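Local coordinates for protein kinase domain-containing protein (Chaetomium thermophilum, PDB 6Z3U) that probably phosphorylates serine and threonine residues of proteins using ATP, as the cyclin-dependent kinase of a CDK-activating kinase (CAK) complex, at residues L217-K222 with A276-S281; I221-L226 with G283-E288. All blocks are in the same frame, centred on the assembly; numbering follows the deposited sequence.

Contact 1 (L217-K222 with A276-S281); sequences LHRDIK and AVDIWS
Asp278 OD2 is gripped from two directions, by the backbone N-H of His218 (N to OD2 2.9 Å, 153° at the hydrogen) and by NE2 of His212 on helix 194-213. The other oxygen, OD1, takes the next N-H along, that of Arg219 (N to OD1 2.9 Å), on its syn lone pair; the His218 N-H also comes from the syn side of its oxygen, 17° out of the carboxylate plane. One carboxylate thus bridges two successive peptide N-H groups. Its CG lies anti to the carbonyl carbon (chi1 -81°), which carries the group off the first turn of helix 276-291 to the loop. The Leu217 side chain crosses that of Asp278 at a slant, its CD2 3.8 Å from OD2. Farther on, Ile221 CB meets Ser281 CB at 4.0 Å. The serine hydroxyl turns to the carbonyl of Tyr261. An alanine in place of Asp278 would probably leave both loop N-H groups without their acceptor and His212 without its partner. Two backbone N-H groups and a histidine around one buried carboxylate would probably favour its charged form, and the paired bonds fix the backbone just before Asp220, the predicted proton acceptor of the HRD catalytic loop.

Contact 2 (I221-L226 with G283-E288); sequences IKPNNL and GMVFAE
Val285 and Pro223 carry this contact, their side chains running past each other in opposite directions so that Val285 CG2 lies 4.1 Å from Pro223 CD. The valine is turned with CG1 anti to its backbone N (chi1 170°), an arrangement that divides its two methyls between different parts of the loop. CG2 takes the nearer part: besides the proline ring it touches the backbone of Lys222, 4.0 Å from CA, and it meets CG2 of Ile221, whose side chain stands at about a right angle to its own. CG1 serves the far end, packing tip to tip against Leu226 CD1 at 4.2 Å, where strand 226-228 begins.

One turn farther along the helix, Glu288 stretches out, CG anti to the backbone N (chi1 179°) and the chain extended beyond it, and crosses the proline at a slant. Pro223 CG lies 3.7 Å from Glu288 OE1 and is almost as close to CD and OE2, so the ring meets the whole carboxylate and not a single oxygen. The polar end is engaged by another residue, since OE2 is hydrogen-bonded to the hydroxyl of Tyr261, whose side chain also touches Pro223. No hydrogen bond joins the loop to the helix here; the loop holds its own shape through a tight turn at Pro223 and Asn224, closed by Asn225 N on Lys222 O (3.1 Å), with Leu226 N bonding to Pro223 O just after it. Lys222 gives only its backbone to the contact, its amino end leading off to a weak bond with Thr258 OG1.

The arrangement is that of the second half of the kinase catalytic loop, HRDIKPN, lying against the central helix 276-291 of the C-terminal lobe, the helix called F in protein kinases.

Following the chain, strand 216-217 leads into the catalytic loop, whose first half enters contact 1 and whose second half enters contact 2, with Ile221 and Lys222 common to both. The chain then passes through strands 226-228, 234-236 and 243-244 and helix 264-267 before helix 276-291 returns: its first turns close contact 1, and the turns that follow close contact 2. The two closures therefore interleave, neither nested in the other, and the loop runs in the same direction as the helix. Inside the loop, a probable hydrogen bond from Asn225 ND2 to Asp220 O (2.8 Å) joins the two contacts. Together they seat the predicted active-site loop on the C-terminal lobe.

Contact 1 (L217-K222 with A276-S281)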
loop_
_atom_site.group_PDB
_atom_site.type_symbol
_atom_site.label_atom_id
_atom_site.label_comp_id
_atom_site.label_asym_id
_atom_site.label_seq_id
_atom_site.Cartn_x
_atom_site.Cartn_y
_atom_site.Cartn_z
ATOM N N LEU B 217 -6.941 -5.362 1.534
ATOM C CA LEU B 217 -8.193 -5.466 2.269
ATOM C C LEU B 217 -8.731 -4.064 2.527
ATOM O O LEU B 217 -7.979 -3.174 2.932
ATOM C CB LEU B 217 -7.989 -6.207 3.590
ATOM C CG LEU B 217 -7.536 -7.664 3.497
ATOM C CD1 LEU B 217 -7.195 -8.205 4.880
ATOM C CD2 LEU B 217 -8.609 -8.517 2.841
ATOM N N HIS B 218 -10.028 -3.870 2.283
ATOM C CA HIS B 218 -10.632 -2.557 2.495
ATOM C C HIS B 218 -11.006 -2.350 3.959
ATOM O O HIS B 218 -10.674 -1.320 4.553
ATOM C CB HIS B 218 -11.860 -2.401 1.596
ATOM C CG HIS B 218 -12.481 -1.042 1.652
ATOM N ND1 HIS B 218 -13.436 -0.699 2.584
ATOM C CD2 HIS B 218 -12.290 0.057 0.886
ATOM C CE1 HIS B 218 -13.804 0.555 2.392
ATOM N NE2 HIS B 218 -13.123 1.038 1.369
ATOM N N ARG B 219 -11.708 -3.317 4.547
ATOM C CA ARG B 219 -11.976 -3.356 5.985
ATOM C C ARG B 219 -12.812 -2.168 6.457
ATOM O O ARG B 219 -12.678 -1.715 7.596
ATOM C CB ARG B 219 -10.680 -3.458 6.800
ATOM C CG ARG B 219 -9.786 -4.615 6.364
ATOM C CD ARG B 219 -8.524 -4.752 7.201
ATOM N NE ARG B 219 -7.881 -3.482 7.509
ATOM C CZ ARG B 219 -6.731 -3.376 8.166
ATOM N NH1 ARG B 219 -6.093 -4.465 8.574
ATOM N NH2 ARG B 219 -6.214 -2.180 8.409
ATOM N N ASP B 220 -13.682 -1.647 5.591
ATOM C CA ASP B 220 -14.688 -0.686 6.025
ATOM C C ASP B 220 -15.766 -0.495 4.966
ATOM O O ASP B 220 -16.170 0.638 4.684
ATOM C CB ASP B 220 -14.058 0.665 6.361
ATOM C CG ASP B 220 -14.977 1.540 7.201
ATOM O OD1 ASP B 220 -15.968 1.008 7.746
ATOM O OD2 ASP B 220 -14.713 2.757 7.313
ATOM N N ILE B 221 -16.243 -1.587 4.380
ATOM C CA ILE B 221 -17.266 -1.500 3.345
ATOM C C ILE B 221 -18.627 -1.280 3.988
ATOM O O ILE B 221 -19.045 -2.035 4.874
ATOM C CB ILE B 221 -17.256 -2.753 2.453
ATOM C CG1 ILE B 221 -15.976 -2.772 1.614
ATOM C CG2 ILE B 221 -18.496 -2.789 1.579
ATOM C CD1 ILE B 221 -15.776 -4.036 0.820
ATOM N N LYS B 222 -19.318 -0.241 3.536
ATOM C CA LYS B 222 -20.659 0.084 3.991
ATOM C C LYS B 222 -21.286 1.012 2.962
ATOM O O LYS B 222 -20.579 1.558 2.101
ATOM C CB LYS B 222 -20.639 0.731 5.386
ATOM C CG LYS B 222 -19.604 1.832 5.541
ATOM C CD LYS B 222 -19.714 2.509 6.899
ATOM C CE LYS B 222 -18.594 3.514 7.115
ATOM N NZ LYS B 222 -18.748 4.244 8.404
ATOM N N ALA B 276 -12.089 -12.943 3.320
ATOM C CA ALA B 276 -13.445 -13.282 3.732
ATOM C C ALA B 276 -14.061 -12.196 4.605
ATOM O O ALA B 276 -15.286 -12.033 4.621
ATOM C CB ALA B 276 -13.448 -14.620 4.474
ATOM N N VAL B 277 -13.235 -11.435 5.325
ATOM C CA VAL B 277 -13.778 -10.396 6.196
ATOM C C VAL B 277 -14.498 -9.333 5.376
ATOM O O VAL B 277 -15.512 -8.777 5.814
ATOM C CB VAL B 277 -12.665 -9.778 7.063
ATOM C CG1 VAL B 277 -12.096 -10.818 8.009
ATOM C CG2 VAL B 277 -11.573 -9.169 6.191
ATOM N N ASP B 278 -13.989 -9.028 4.178
ATOM C CA ASP B 278 -14.648 -8.043 3.325
ATOM C C ASP B 278 -15.904 -8.608 2.675
ATOM O O ASP B 278 -16.894 -7.888 2.503
ATOM C CB ASP B 278 -13.688 -7.534 2.249
ATOM C CG ASP B 278 -12.749 -6.460 2.761
ATOM O OD1 ASP B 278 -13.118 -5.746 3.718
ATOM O OD2 ASP B 278 -11.649 -6.316 2.193
ATOM N N ILE B 279 -15.884 -9.888 2.295
ATOM C CA ILE B 279 -17.053 -10.491 1.662
ATOM C C ILE B 279 -18.253 -10.430 2.598
ATOM O O ILE B 279 -19.384 -10.188 2.163
ATOM C CB ILE B 279 -16.734 -11.935 1.230
ATOM C CG1 ILE B 279 -16.181 -11.960 -0.198
ATOM C CG2 ILE B 279 -17.961 -12.818 1.325
ATOM C CD1 ILE B 279 -14.957 -11.110 -0.400
ATOM N N TRP B 280 -18.026 -10.627 3.898
ATOM C CA TRP B 280 -19.119 -10.541 4.859
ATOM C C TRP B 280 -19.771 -9.167 4.827
ATOM O O TRP B 280 -21.001 -9.050 4.816
ATOM C CB TRP B 280 -18.608 -10.844 6.267
ATOM C CG TRP B 280 -19.655 -10.701 7.330
ATOM C CD1 TRP B 280 -20.076 -9.541 7.919
ATOM C CD2 TRP B 280 -20.400 -11.756 7.946
ATOM N NE1 TRP B 280 -21.044 -9.811 8.856
ATOM C CE2 TRP B 280 -21.260 -11.163 8.892
ATOM C CE3 TRP B 280 -20.424 -13.144 7.788
ATOM C CZ2 TRP B 280 -22.132 -11.912 9.676
ATOM C CZ3 TRP B 280 -21.292 -13.884 8.565
ATOM C CH2 TRP B 280 -22.134 -13.268 9.498
ATOM N N SER B 281 -18.959 -8.109 4.829
ATOM C CA SER B 281 -19.511 -6.762 4.749
ATOM C C SER B 281 -20.332 -6.582 3.481
ATOM O O SER B 281 -21.393 -5.947 3.504
ATOM C CB SER B 281 -18.385 -5.735 4.810
ATOM O OG SER B 281 -17.723 -5.800 6.059
#

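Contact 2 (I221-L226 with G283-E288)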
loop_
_atom_site.group_PDB
_atom_site.type_symbol
_atom_site.label_atom_id
_atom_site.label_comp_id
_atom_site.label_asym_id
_atom_site.label_seq_id
_atom_site.Cartn_x
_atom_site.Cartn_y
_atom_site.Cartn_z
ATOM N N ILE B 221 -16.243 -1.587 4.380
ATOM C CA ILE B 221 -17.266 -1.500 3.345
ATOM C C ILE B 221 -18.627 -1.280 3.988
ATOM O O ILE B 221 -19.045 -2.035 4.874
ATOM C CB ILE B 221 -17.256 -2.753 2.453
ATOM C CG1 ILE B 221 -15.976 -2.772 1.614
ATOM C CG2 ILE B 221 -18.496 -2.789 1.579
ATOM C CD1 ILE B 221 -15.776 -4.036 0.820
ATOM N N LYS B 222 -19.318 -0.241 3.536
ATOM C CA LYS B 222 -20.659 0.084 3.991
ATOM C C LYS B 222 -21.286 1.012 2.962
ATOM O O LYS B 222 -20.579 1.558 2.101
ATOM C CB LYS B 222 -20.639 0.731 5.386
ATOM C CG LYS B 222 -19.604 1.832 5.541
ATOM C CD LYS B 222 -19.714 2.509 6.899
ATOM C CE LYS B 222 -18.594 3.514 7.115
ATOM N NZ LYS B 222 -18.748 4.244 8.404
ATOM N N PRO B 223 -22.605 1.210 3.010
ATOM C CA PRO B 223 -23.254 2.001 1.948
ATOM C C PRO B 223 -22.689 3.402 1.779
ATOM O O PRO B 223 -22.454 3.835 0.642
ATOM C CB PRO B 223 -24.726 2.019 2.389
ATOM C CG PRO B 223 -24.887 0.790 3.212
ATOM C CD PRO B 223 -23.588 0.621 3.939
ATOM N N ASN B 224 -22.469 4.138 2.871
ATOM C CA ASN B 224 -22.043 5.526 2.735
ATOM C C ASN B 224 -20.605 5.668 2.253
ATOM O O ASN B 224 -20.167 6.797 2.009
ATOM C CB ASN B 224 -22.212 6.268 4.063
ATOM C CG ASN B 224 -21.536 5.562 5.212
ATOM O OD1 ASN B 224 -22.028 4.548 5.708
ATOM N ND2 ASN B 224 -20.403 6.096 5.652
ATOM N N ASN B 225 -19.862 4.571 2.126
ATOM C CA ASN B 225 -18.545 4.589 1.502
ATOM C C ASN B 225 -18.592 4.159 0.042
ATOM O O ASN B 225 -17.540 3.908 -0.555
ATOM C CB ASN B 225 -17.578 3.688 2.277
ATOM C CG ASN B 225 -17.169 4.282 3.613
ATOM O OD1 ASN B 225 -17.313 5.484 3.848
ATOM N ND2 ASN B 225 -16.648 3.437 4.497
ATOM N N LEU B 226 -19.786 4.060 -0.538
ATOM C CA LEU B 226 -19.981 3.709 -1.944
ATOM C C LEU B 226 -20.499 4.949 -2.671
ATOM O O LEU B 226 -21.699 5.216 -2.694
ATOM C CB LEU B 226 -20.946 2.530 -2.081
ATOM C CG LEU B 226 -20.435 1.213 -1.494
ATOM C CD1 LEU B 226 -21.552 0.206 -1.326
ATOM C CD2 LEU B 226 -19.352 0.649 -2.393
ATOM N N GLY B 283 -21.969 -8.950 2.012
ATOM C CA GLY B 283 -23.214 -9.635 2.308
ATOM C C GLY B 283 -24.183 -8.767 3.087
ATOM O O GLY B 283 -25.393 -8.821 2.867
ATOM N N MET B 284 -23.663 -7.953 4.009
ATOM C CA MET B 284 -24.529 -7.061 4.775
ATOM C C MET B 284 -25.023 -5.894 3.929
ATOM O O MET B 284 -26.158 -5.437 4.114
ATOM C CB MET B 284 -23.793 -6.554 6.015
ATOM C CG MET B 284 -23.562 -7.632 7.061
ATOM S SD MET B 284 -25.118 -8.296 7.688
ATOM C CE MET B 284 -24.610 -9.922 8.236
ATOM N N VAL B 285 -24.195 -5.395 3.009
ATOM C CA VAL B 285 -24.663 -4.376 2.074
ATOM C C VAL B 285 -25.701 -4.967 1.130
ATOM O O VAL B 285 -26.715 -4.331 0.820
ATOM C CB VAL B 285 -23.475 -3.770 1.306
ATOM C CG1 VAL B 285 -23.967 -2.899 0.168
ATOM C CG2 VAL B 285 -22.592 -2.966 2.245
ATOM N N PHE B 286 -25.469 -6.193 0.663
ATOM C CA PHE B 286 -26.466 -6.873 -0.157
ATOM C C PHE B 286 -27.781 -6.995 0.600
ATOM O O PHE B 286 -28.844 -6.626 0.087
ATOM C CB PHE B 286 -25.939 -8.251 -0.559
ATOM C CG PHE B 286 -26.724 -8.925 -1.654
ATOM C CD1 PHE B 286 -27.792 -8.298 -2.270
ATOM C CD2 PHE B 286 -26.391 -10.209 -2.052
ATOM C CE1 PHE B 286 -28.506 -8.934 -3.268
ATOM C CE2 PHE B 286 -27.101 -10.850 -3.050
ATOM C CZ PHE B 286 -28.160 -10.212 -3.656
ATOM N N ALA B 287 -27.724 -7.492 1.836
ATOM C CA ALA B 287 -28.942 -7.652 2.622
ATOM C C ALA B 287 -29.596 -6.308 2.898
ATOM O O ALA B 287 -30.825 -6.188 2.844
ATOM C CB ALA B 287 -28.633 -8.374 3.933
ATOM N N GLU B 288 -28.795 -5.289 3.212
ATOM C CA GLU B 288 -29.356 -3.969 3.482
ATOM C C GLU B 288 -30.054 -3.390 2.259
ATOM O O GLU B 288 -31.048 -2.667 2.396
ATOM C CB GLU B 288 -28.258 -3.020 3.956
ATOM C CG GLU B 288 -28.745 -1.616 4.231
ATOM C CD GLU B 288 -27.766 -0.832 5.072
ATOM O OE1 GLU B 288 -27.952 0.395 5.217
ATOM O OE2 GLU B 288 -26.807 -1.449 5.589
#